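Local coordinates for protein aryl esterase (Mycobacterium smegmatis, PDB 2Q0Q) that hydrolyses aryl esters and transfers acyl groups to alcohols in water, as an oligomeric enzyme of the SGNH hydrolase family, at residues His195-Glu198 with Ala199-Arg202. Numbering follows the deposited sequence.
With SO4 (sulfate ion), chain U.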
loop_
_atom_site.group_PDB
_atom_site.type_symbol
_atom_site.label_atom_id
_atom_site.label_comp_id
_atom_site.label_asym_id
_atom_site.label_seq_id
_atom_site.Cartn_x
_atom_site.Cartn_y
_atom_site.Cartn_z
ATOM N N HIS G 195 34.332 11.407 5.218
ATOM C CA HIS G 195 34.958 10.445 4.334
ATOM C C HIS G 195 36.438 10.270 4.644
ATOM O O HIS G 195 36.961 10.900 5.585
ATOM C CB HIS G 195 34.661 10.820 2.868
ATOM C CG HIS G 195 33.195 10.878 2.571
ATOM N ND1 HIS G 195 32.482 12.060 2.573
ATOM C CD2 HIS G 195 32.290 9.897 2.310
ATOM C CE1 HIS G 195 31.211 11.808 2.308
ATOM N NE2 HIS G 195 31.063 10.502 2.151
ATOM N N PHE G 196 37.074 9.367 3.895
ATOM C CA PHE G 196 38.422 8.892 4.209
ATOM C C PHE G 196 39.481 9.610 3.425
ATOM O O PHE G 196 39.303 9.923 2.266
ATOM C CB PHE G 196 38.633 7.408 3.917
ATOM C CG PHE G 196 37.847 6.453 4.788
ATOM C CD1 PHE G 196 37.735 5.112 4.408
ATOM C CD2 PHE G 196 37.243 6.854 5.985
ATOM C CE1 PHE G 196 37.038 4.180 5.209
ATOM C CE2 PHE G 196 36.530 5.942 6.769
ATOM C CZ PHE G 196 36.414 4.597 6.372
ATOM N N THR G 197 40.619 9.812 4.072
ATOM C CA THR G 197 41.843 10.207 3.382
ATOM C C THR G 197 42.425 9.007 2.649
ATOM O O THR G 197 41.946 7.870 2.795
ATOM C CB THR G 197 42.909 10.700 4.352
ATOM O OG1 THR G 197 43.150 9.686 5.338
ATOM C CG2 THR G 197 42.447 11.989 5.019
ATOM N N GLU G 198 43.443 9.262 1.834
ATOM C CA GLU G 198 44.170 8.171 1.182
ATOM C C GLU G 198 44.801 7.214 2.199
ATOM O O GLU G 198 44.772 5.989 1.983
ATOM C CB GLU G 198 45.278 8.722 0.296
ATOM C CG GLU G 198 44.768 9.492 -0.911
ATOM C CD GLU G 198 45.908 10.085 -1.735
ATOM O OE1 GLU G 198 46.774 10.818 -1.166
ATOM O OE2 GLU G 198 45.890 9.804 -2.955
ATOM N N ALA G 199 45.353 7.783 3.280
ATOM C CA ALA G 199 46.004 7.010 4.369
ATOM C C ALA G 199 45.022 6.185 5.217
ATOM O O ALA G 199 45.348 5.031 5.618
ATOM C CB ALA G 199 46.827 7.926 5.281
ATOM N N ASN G 200 43.819 6.749 5.443
ATOM C CA ASN G 200 42.649 5.989 5.952
ATOM C C ASN G 200 42.338 4.755 5.113
ATOM O O ASN G 200 42.107 3.662 5.662
ATOM C CB ASN G 200 41.366 6.833 5.938
ATOM C CG ASN G 200 41.308 7.893 6.968
ATOM O OD1 ASN G 200 40.451 8.791 6.899
ATOM N ND2 ASN G 200 42.201 7.818 7.958
ATOM N N ASN G 201 42.288 4.941 3.783
ATOM C CA ASN G 201 41.947 3.846 2.866
ATOM C C ASN G 201 43.005 2.755 2.914
ATOM O O ASN G 201 42.716 1.561 3.025
ATOM C CB ASN G 201 41.818 4.354 1.436
ATOM C CG ASN G 201 40.451 4.906 1.145
ATOM O OD1 ASN G 201 39.499 4.144 1.003
ATOM N ND2 ASN G 201 40.341 6.247 1.077
ATOM N N ARG G 202 44.258 3.175 2.857
ATOM C CA ARG G 202 45.358 2.225 2.896
ATOM C C ARG G 202 45.385 1.389 4.186
ATOM O O ARG G 202 45.531 0.167 4.138
ATOM C CB ARG G 202 46.667 2.980 2.703
ATOM C CG ARG G 202 47.932 2.156 2.784
ATOM C CD ARG G 202 48.138 1.474 1.496
ATOM N NE ARG G 202 49.262 0.558 1.555
ATOM C CZ ARG G 202 49.657 -0.179 0.524
ATOM N NH1 ARG G 202 49.028 -0.096 -0.638
ATOM N NH2 ARG G 202 50.699 -0.986 0.657
HETATM S S SO4 U . 27.365 9.543 2.350
HETATM O O1 SO4 U . 27.639 9.913 3.787
HETATM O O2 SO4 U . 27.542 8.081 2.184
HETATM O O3 SO4 U . 26.051 10.125 2.013
HETATM O O4 SO4 U . 28.391 10.180 1.517
#
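The Phe196 ring lies against the capping box that starts helix 198-215 and meets two asparagines of its first turn: Asn201 OD1 lies at the ring edge, near the ring plane and 4.0 Å from Phe196 CD1, while Asn200 CB approaches obliquely, 3.7 Å from Phe196 CG. The Asn200 amide stands almost perpendicular to the ring, at 82°. Before it in the chain, the His195 ring stacks with Trp16 and receives sulfate O4 at its edge, in plane.

Thr197, at the N-cap, forms the capping box with Asn200: each side chain accepts from the other's backbone N. Thr197 has OG1 between its backbone N and carbonyl carbon (chi1 55°), which lets OG1 accept from Asn200 N at 3.0 Å with a nearly straight N-H. In return, Thr197 N donates to Asn200 OD1 at 3.0 Å, but from above the amide carbonyl plane and not along a lone pair. Asp189 N also donates to Asn200 OD1, giving that buried oxygen two donors and tying the helix start to an earlier part of the same loop. Asn201 adds a second grip on Thr197: its N and its ND2, the latter 2.9 Å away, reach Thr197 O from opposite faces of the carbonyl plane. The ND2 bond is the more bent, with an N-H...O angle of 134°.

This cap follows closely on a probable catalytic histidine: with Ser11 and Asp192, to whose OD2 its ND1 donates, His195 has the geometry of an SGNH triad. The sulfate, probably from the crystallisation liquor, sits where these presumed catalytic residues gather, and His195 NE2 contributes a 2.8 Å bond to sulfate O4.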